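Local coordinates for protein cysteine desulfurase (Thermococcus onnurineus, PDB 5B89) that probably uses pyridoxal 5'-phosphate to take the sulfur from L-cysteine and pass it to a sulfur carrier, releasing L-alanine, at residues A55-V67 with T288-G300. Numbering follows the deposited sequence.
Sequences AMDEYYLKYRANV and TPNIGGAIGLAAG. With PLP (pyridoxal-5'-phosphate), chain D.
Tyr59 lies over Ile291, whose CG2 sits 3.9 Å from the ring centroid, a CH-pi contact over one face. With CG anti to the backbone N (chi1 166°), the ring reaches from helix 55-62 toward helix 291-300, and Ile295 CD1 touches both Tyr59 CD1 and Tyr63 OH. Packing is tight where Met56 CG rests 3.6 Å from Gly296 CA; a CB on Gly296 would run into Met56 SD, and one on Gly292 into Tyr60 OH, whose main polar partner is Thr242 of the second subunit. The phenol of Tyr59 is gripped twice, donating a hydrogen bond to Ala65 O at 2.7 Å and accepting from Arg64 NH2. An alanine at Tyr59 is likely to open a gap beside Ile291 and Ile295 and leave Ala65 O and Arg64 without this shared partner. Farther along, Asn66 ND2 donates to Thr288 OG1 (3.0 Å, 166°) in its own amide plane. Thr288 N and OG1 both bond PLP O1P, joining Ser107, Gln213, Ser233 and His235 of the second subunit, so Asn66, which also bonds Ala44 O of that subunit and touches the bound alanine, probably helps to position Thr288. At the partly exposed end the helices meet through little more than the methyls of Ala55 and Ala299, whereas Tyr59, Ile291 and Ile295 are buried. The axes of 55-62 and 291-300 approach to 8.7 Å and run roughly antiparallel (148°); helix 73-93 packs against Tyr63, Val67 and Pro289, and the second subunit also contacts the pair.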
ATOM      1  N   ALA B  55      -1.070  13.079 -13.874  1.00 11.41           N
ATOM      2  CA  ALA B  55      -1.690  11.872 -14.227  1.00 12.26           C
ATOM      3  C   ALA B  55      -2.611  11.258 -13.159  1.00 12.00           C
ATOM      4  O   ALA B  55      -3.642  10.650 -13.361  1.00 13.09           O
ATOM      5  CB  ALA B  55      -0.627  10.807 -14.646  1.00 13.08           C
ATOM      6  N   MET B  56      -2.128  11.392 -11.944  1.00 11.94           N
ATOM      7  CA  MET B  56      -2.840  10.929 -10.783  1.00 12.12           C
ATOM      8  C   MET B  56      -4.087  11.774 -10.517  1.00 11.91           C
ATOM      9  O   MET B  56      -5.100  11.254 -10.203  1.00 12.60           O
ATOM     10  CB  MET B  56      -1.931  10.989  -9.547  1.00 12.74           C
ATOM     11  CG  MET B  56      -0.820   9.982  -9.616  1.00 12.26           C
ATOM     12  SD  MET B  56       0.008   9.807  -8.036  1.00 16.72           S
ATOM     13  CE  MET B  56       0.718  11.419  -7.740  1.00 19.30           C
ATOM     14  N   ASP B  57      -3.950  13.070 -10.678  1.00 12.58           N
ATOM     15  CA  ASP B  57      -5.050  14.014 -10.502  1.00 13.37           C
ATOM     16  C   ASP B  57      -6.150  13.697 -11.521  1.00 15.07           C
ATOM     17  O   ASP B  57      -7.291  13.878 -11.251  1.00 14.86           O
ATOM     18  CB  ASP B  57      -4.570  15.437 -10.823  1.00 17.62           C
ATOM     19  CG  ASP B  57      -3.746  16.107  -9.734  1.00 24.39           C
ATOM     20  OD1 ASP B  57      -3.637  15.660  -8.672  1.00 19.35           O
ATOM     21  OD2 ASP B  57      -3.209  17.169 -10.068  1.00 30.59           O
ATOM     22  N   GLU B  58      -5.768  13.237 -12.702  1.00 13.31           N
ATOM     23  CA  GLU B  58      -6.723  12.886 -13.718  1.00 13.32           C
ATOM     24  C   GLU B  58      -7.578  11.699 -13.282  1.00 13.90           C
ATOM     25  O   GLU B  58      -8.737  11.700 -13.480  1.00 14.32           O
ATOM     26  CB  GLU B  58      -6.045  12.648 -15.077  1.00 15.21           C
ATOM     27  CG  GLU B  58      -7.027  12.526 -16.204  1.00 18.83           C
ATOM     28  CD  GLU B  58      -6.450  11.989 -17.508  1.00 26.09           C
ATOM     29  OE1 GLU B  58      -7.033  12.322 -18.541  1.00 30.24           O
ATOM     30  OE2 GLU B  58      -5.490  11.239 -17.529  1.00 22.70           O
ATOM     31  N   TYR B  59      -6.942  10.717 -12.680  1.00 11.78           N
ATOM     32  CA  TYR B  59      -7.694   9.596 -12.176  1.00 11.97           C
ATOM     33  C   TYR B  59      -8.691  10.079 -11.096  1.00 12.80           C
ATOM     34  O   TYR B  59      -9.817   9.763 -11.129  1.00 12.79           O
ATOM     35  CB  TYR B  59      -6.782   8.508 -11.538  1.00 12.35           C
ATOM     36  CG  TYR B  59      -7.532   7.476 -10.684  1.00 11.36           C
ATOM     37  CD1 TYR B  59      -8.410   6.626 -11.233  1.00 11.02           C
ATOM     38  CD2 TYR B  59      -7.357   7.404  -9.328  1.00 11.64           C
ATOM     39  CE1 TYR B  59      -9.101   5.726 -10.492  1.00 11.50           C
ATOM     40  CE2 TYR B  59      -8.037   6.490  -8.563  1.00 10.65           C
ATOM     41  CZ  TYR B  59      -8.902   5.645  -9.141  1.00 10.24           C
ATOM     42  OH  TYR B  59      -9.596   4.758  -8.407  1.00 11.09           O
ATOM     43  N   TYR B  60      -8.179  10.805 -10.128  1.00 11.89           N
ATOM     44  CA  TYR B  60      -8.996  11.218  -9.013  1.00 12.34           C
ATOM     45  C   TYR B  60     -10.126  12.131  -9.386  1.00 14.09           C
ATOM     46  O   TYR B  60     -11.153  12.051  -8.771  1.00 14.99           O
ATOM     47  CB  TYR B  60      -8.174  11.842  -7.865  1.00 11.66           C
ATOM     48  CG  TYR B  60      -7.445  10.796  -7.089  1.00 11.37           C
ATOM     49  CD1 TYR B  60      -8.121   9.914  -6.351  1.00 12.58           C
ATOM     50  CD2 TYR B  60      -6.102  10.651  -7.190  1.00 12.29           C
ATOM     51  CE1 TYR B  60      -7.474   8.914  -5.689  1.00 14.89           C
ATOM     52  CE2 TYR B  60      -5.436   9.649  -6.495  1.00 13.24           C
ATOM     53  CZ  TYR B  60      -6.168   8.773  -5.774  1.00 14.11           C
ATOM     54  OH  TYR B  60      -5.630   7.775  -5.119  1.00 18.16           O
ATOM     55  N   LEU B  61      -9.925  12.997 -10.362  1.00 14.00           N
ATOM     56  CA  LEU B  61     -10.961  13.955 -10.718  1.00 14.90           C
ATOM     57  C   LEU B  61     -11.788  13.676 -11.964  1.00 16.46           C
ATOM     58  O   LEU B  61     -12.859  14.176 -12.083  1.00 16.69           O
ATOM     59  CB  LEU B  61     -10.361  15.357 -10.796  1.00 16.85           C
ATOM     60  CG  LEU B  61      -9.776  15.865  -9.499  1.00 19.28           C
ATOM     61  CD1 LEU B  61      -9.058  17.153  -9.738  1.00 23.15           C
ATOM     62  CD2 LEU B  61     -10.824  16.029  -8.419  1.00 19.07           C
ATOM     63  N   LYS B  62     -11.273  12.843 -12.859  1.00 15.01           N
ATOM     64  CA  LYS B  62     -11.942  12.542 -14.104  1.00 16.28           C
ATOM     65  C   LYS B  62     -12.409  11.129 -14.377  1.00 15.04           C
ATOM     66  O   LYS B  62     -13.298  10.954 -15.142  1.00 15.81           O
ATOM     67  CB  LYS B  62     -11.133  13.061 -15.311  1.00 19.48           C
ATOM     68  CG  LYS B  62     -10.856  14.552 -15.304  1.00 24.65           C
ATOM     69  CD  LYS B  62     -10.306  14.990 -16.657  1.00 34.15           C
ATOM     70  CE  LYS B  62      -9.590  16.319 -16.625  1.00 38.50           C
ATOM     71  NZ  LYS B  62     -10.067  17.152 -15.508  1.00 46.72           N
ATOM     72  N   TYR B  63     -11.810  10.127 -13.759  1.00 13.68           N
ATOM     73  CA  TYR B  63     -12.248   8.760 -13.974  1.00 12.82           C
ATOM     74  C   TYR B  63     -12.180   7.887 -12.729  1.00 13.96           C
ATOM     75  O   TYR B  63     -11.847   6.789 -12.781  1.00 14.49           O
ATOM     76  CB  TYR B  63     -11.574   8.076 -15.195  1.00 12.65           C
ATOM     77  CG  TYR B  63     -10.065   7.930 -15.196  1.00 11.91           C
ATOM     78  CD1 TYR B  63      -9.282   8.921 -15.625  1.00 12.27           C
ATOM     79  CD2 TYR B  63      -9.480   6.748 -14.847  1.00 12.94           C
ATOM     80  CE1 TYR B  63      -7.913   8.809 -15.643  1.00 14.28           C
ATOM     81  CE2 TYR B  63      -8.120   6.620 -14.850  1.00 12.60           C
ATOM     82  CZ  TYR B  63      -7.338   7.656 -15.250  1.00 13.61           C
ATOM     83  OH  TYR B  63      -6.002   7.547 -15.263  1.00 14.06           O
ATOM     84  N   ARG B  64     -12.544   8.476 -11.617  1.00 13.39           N
ATOM     85  CA  ARG B  64     -12.475   7.833 -10.348  1.00 12.16           C
ATOM     86  C   ARG B  64     -13.434   6.681 -10.184  1.00 14.06           C
ATOM     87  O   ARG B  64     -14.630   6.859 -10.218  1.00 15.60           O
ATOM     88  CB  ARG B  64     -12.685   8.910  -9.260  1.00 13.14           C
ATOM     89  CG  ARG B  64     -12.514   8.425  -7.841  1.00 14.43           C
ATOM     90  CD  ARG B  64     -11.105   8.040  -7.425  1.00 13.24           C
ATOM     91  NE  ARG B  64     -11.159   7.888  -5.991  1.00 12.80           N
ATOM     92  CZ  ARG B  64     -11.326   6.777  -5.320  1.00 11.59           C
ATOM     93  NH1 ARG B  64     -11.564   6.854  -4.036  1.00 12.66           N
ATOM     94  NH2 ARG B  64     -11.239   5.611  -5.892  1.00 13.88           N
ATOM     95  N   ALA B  65     -12.882   5.503  -9.961  1.00 12.71           N
ATOM     96  CA  ALA B  65     -13.661   4.332  -9.749  1.00 11.62           C
ATOM     97  C   ALA B  65     -12.771   3.197  -9.347  1.00 12.63           C
ATOM     98  O   ALA B  65     -11.637   3.324  -9.457  1.00 12.36           O
ATOM     99  CB  ALA B  65     -14.398   3.959 -11.037  1.00 12.59           C
ATOM    100  N   ASN B  66     -13.388   2.118  -8.914  1.00 12.63           N
ATOM    101  CA  ASN B  66     -12.716   0.903  -8.568  1.00 12.54           C
ATOM    102  C   ASN B  66     -12.532   0.090  -9.873  1.00 15.13           C
ATOM    103  O   ASN B  66     -13.138   0.372 -10.842  1.00 15.40           O
ATOM    104  CB  ASN B  66     -13.422   0.108  -7.466  1.00 13.23           C
ATOM    105  CG  ASN B  66     -12.439  -0.622  -6.576  1.00 13.73           C
ATOM    106  OD1 ASN B  66     -11.439  -1.111  -7.051  1.00 13.48           O
ATOM    107  ND2 ASN B  66     -12.751  -0.739  -5.332  1.00 13.30           N
ATOM    108  N   VAL B  67     -11.668  -0.904  -9.837  1.00 13.84           N
ATOM    109  CA  VAL B  67     -11.375  -1.665 -11.023  1.00 15.12           C
ATOM    110  C   VAL B  67     -12.142  -2.947 -11.098  1.00 21.80           C
ATOM    111  O   VAL B  67     -13.283  -2.971 -10.782  1.00 24.23           O
ATOM    112  CB  VAL B  67      -9.863  -1.866 -11.157  1.00 12.21           C
ATOM    113  CG1 VAL B  67      -9.213  -0.541 -11.392  1.00 14.19           C
ATOM    114  CG2 VAL B  67      -9.237  -2.467  -9.910  1.00 14.51           C
ATOM    115  N   THR B 288      -8.801  -3.724  -2.890  1.00 11.72           N
ATOM    116  CA  THR B 288      -8.650  -2.682  -3.831  1.00 11.32           C
ATOM    117  C   THR B 288      -7.214  -2.239  -3.948  1.00  9.69           C
ATOM    118  O   THR B 288      -6.601  -1.839  -2.984  1.00 10.62           O
ATOM    119  CB  THR B 288      -9.482  -1.439  -3.408  1.00 10.05           C
ATOM    120  OG1 THR B 288     -10.871  -1.847  -3.260  1.00 11.46           O
ATOM    121  CG2 THR B 288      -9.385  -0.279  -4.326  1.00 10.92           C
ATOM    122  N   PRO B 289      -6.590  -2.340  -5.152  1.00 11.62           N
ATOM    123  CA  PRO B 289      -5.247  -1.842  -5.301  1.00 11.53           C
ATOM    124  C   PRO B 289      -5.037  -0.410  -5.135  1.00 11.52           C
ATOM    125  O   PRO B 289      -6.039   0.335  -5.154  1.00 10.91           O
ATOM    126  CB  PRO B 289      -4.804  -2.320  -6.682  1.00 13.50           C
ATOM    127  CG  PRO B 289      -6.022  -2.908  -7.259  1.00 16.67           C
ATOM    128  CD  PRO B 289      -7.208  -2.764  -6.401  1.00 13.14           C
ATOM    129  N   ASN B 290      -3.784   0.068  -5.056  1.00 10.17           N
ATOM    130  CA  ASN B 290      -3.556   1.461  -5.138  1.00 10.18           C
ATOM    131  C   ASN B 290      -3.613   1.914  -6.580  1.00  9.63           C
ATOM    132  O   ASN B 290      -2.582   2.093  -7.261  1.00 10.24           O
ATOM    133  CB  ASN B 290      -2.225   1.834  -4.555  1.00  9.97           C
ATOM    134  CG  ASN B 290      -2.019   3.264  -4.454  1.00  9.95           C
ATOM    135  OD1 ASN B 290      -2.836   4.063  -4.880  1.00 10.66           O
ATOM    136  ND2 ASN B 290      -0.845   3.707  -3.872  1.00 11.14           N
ATOM    137  N   ILE B 291      -4.859   2.091  -7.060  1.00  9.56           N
ATOM    138  CA  ILE B 291      -5.094   2.391  -8.465  1.00  9.33           C
ATOM    139  C   ILE B 291      -4.411   3.688  -8.851  1.00  9.96           C
ATOM    140  O   ILE B 291      -3.686   3.820  -9.862  1.00  9.74           O
ATOM    141  CB  ILE B 291      -6.598   2.465  -8.732  1.00 11.26           C
ATOM    142  CG1 ILE B 291      -7.203   1.153  -8.374  1.00 11.38           C
ATOM    143  CG2 ILE B 291      -6.880   2.884 -10.182  1.00 10.89           C
ATOM    144  CD1 ILE B 291      -8.693   1.265  -8.102  1.00 12.34           C
ATOM    145  N   GLY B 292      -4.556   4.761  -8.064  1.00  9.57           N
ATOM    146  CA  GLY B 292      -3.934   6.011  -8.332  1.00  9.64           C
ATOM    147  C   GLY B 292      -2.429   5.929  -8.364  1.00  9.10           C
ATOM    148  O   GLY B 292      -1.797   6.588  -9.152  1.00 11.17           O
ATOM    149  N   GLY B 293      -1.933   5.140  -7.409  1.00  8.98           N
ATOM    150  CA  GLY B 293      -0.479   5.019  -7.350  1.00  9.92           C
ATOM    151  C   GLY B 293       0.105   4.219  -8.507  1.00  9.55           C
ATOM    152  O   GLY B 293       1.159   4.586  -8.997  1.00  9.59           O
ATOM    153  N   ALA B 294      -0.558   3.182  -8.956  1.00  9.98           N
ATOM    154  CA  ALA B 294      -0.095   2.436 -10.167  1.00  9.81           C
ATOM    155  C   ALA B 294      -0.119   3.332 -11.362  1.00  9.65           C
ATOM    156  O   ALA B 294       0.819   3.369 -12.194  1.00  9.33           O
ATOM    157  CB  ALA B 294      -0.964   1.250 -10.390  1.00 10.51           C
ATOM    158  N   ILE B 295      -1.134   4.188 -11.524  1.00  8.95           N
ATOM    159  CA  ILE B 295      -1.197   5.149 -12.620  1.00  9.66           C
ATOM    160  C   ILE B 295      -0.091   6.143 -12.520  1.00 11.30           C
ATOM    161  O   ILE B 295       0.548   6.513 -13.518  1.00 10.80           O
ATOM    162  CB  ILE B 295      -2.621   5.781 -12.643  1.00 10.02           C
ATOM    163  CG1 ILE B 295      -3.634   4.741 -13.076  1.00  9.52           C
ATOM    164  CG2 ILE B 295      -2.668   7.057 -13.552  1.00 12.05           C
ATOM    165  CD1 ILE B 295      -5.132   5.094 -12.778  1.00 11.23           C
ATOM    166  N   GLY B 296       0.181   6.623 -11.314  1.00  9.83           N
ATOM    167  CA  GLY B 296       1.312   7.513 -11.117  1.00  9.88           C
ATOM    168  C   GLY B 296       2.689   6.911 -11.423  1.00  9.57           C
ATOM    169  O   GLY B 296       3.545   7.592 -12.022  1.00 10.10           O
ATOM    170  N   LEU B 297       2.787   5.671 -11.009  1.00  9.16           N
ATOM    171  CA  LEU B 297       4.068   4.964 -11.298  1.00  9.29           C
ATOM    172  C   LEU B 297       4.236   4.797 -12.794  1.00  9.29           C
ATOM    173  O   LEU B 297       5.356   5.021 -13.267  1.00  9.48           O
ATOM    174  CB  LEU B 297       4.107   3.635 -10.560  1.00  9.23           C
ATOM    175  CG  LEU B 297       5.324   2.716 -10.883  1.00  8.98           C
ATOM    176  CD1 LEU B 297       6.592   3.437 -10.656  1.00 10.25           C
ATOM    177  CD2 LEU B 297       5.237   1.437 -10.102  1.00 10.01           C
ATOM    178  N   ALA B 298       3.206   4.421 -13.515  1.00  9.48           N
ATOM    179  CA  ALA B 298       3.306   4.294 -15.005  1.00 10.26           C
ATOM    180  C   ALA B 298       3.654   5.616 -15.592  1.00 10.27           C
ATOM    181  O   ALA B 298       4.520   5.687 -16.504  1.00 11.35           O
ATOM    182  CB  ALA B 298       2.018   3.726 -15.550  1.00 10.23           C
ATOM    183  N   ALA B 299       3.169   6.731 -15.082  1.00  9.17           N
ATOM    184  CA  ALA B 299       3.562   8.028 -15.558  1.00 10.49           C
ATOM    185  C   ALA B 299       4.951   8.345 -15.251  1.00  9.78           C
ATOM    186  O   ALA B 299       5.629   8.918 -16.112  1.00 12.09           O
ATOM    187  CB  ALA B 299       2.594   9.122 -14.968  1.00 11.28           C
ATOM    188  N   GLY B 300       5.493   7.971 -14.102  1.00 10.08           N
ATOM    189  CA  GLY B 300       6.923   8.167 -13.773  1.00 10.02           C
ATOM    190  C   GLY B 300       7.767   7.335 -14.689  1.00 10.13           C
ATOM    191  O   GLY B 300       8.759   7.925 -15.198  1.00 10.03           O
TER
HETATM  192  N1  PLP D 401     -15.006  -5.526   3.784  1.00 24.68           N
HETATM  193  C2  PLP D 401     -16.065  -4.826   3.425  1.00 26.06           C
HETATM  194  C2A PLP D 401     -17.310  -4.904   4.309  1.00 25.98           C
HETATM  195  C3  PLP D 401     -16.048  -3.996   2.214  1.00 30.63           C
HETATM  196  O3  PLP D 401     -17.088  -3.245   1.814  1.00 32.10           O
HETATM  197  C4  PLP D 401     -14.757  -3.944   1.505  1.00 25.63           C
HETATM  198  C4A PLP D 401     -14.556  -3.114   0.245  1.00 36.30           C
HETATM  199  C5  PLP D 401     -13.674  -4.747   2.059  1.00 24.25           C
HETATM  200  C6  PLP D 401     -13.796  -5.490   3.183  1.00 24.24           C
HETATM  201  C5A PLP D 401     -12.347  -4.688   1.337  1.00 24.15           C
HETATM  202  O4P PLP D 401     -11.965  -3.246   1.170  1.00 18.03           O
HETATM  203  P   PLP D 401     -10.650  -3.023   0.292  1.00 12.98           P
HETATM  204  O1P PLP D 401     -11.069  -3.465  -1.110  1.00 17.33           O
HETATM  205  O2P PLP D 401      -9.648  -3.917   0.776  1.00 12.05           O
HETATM  206  O3P PLP D 401     -10.408  -1.597   0.324  1.00 16.45           O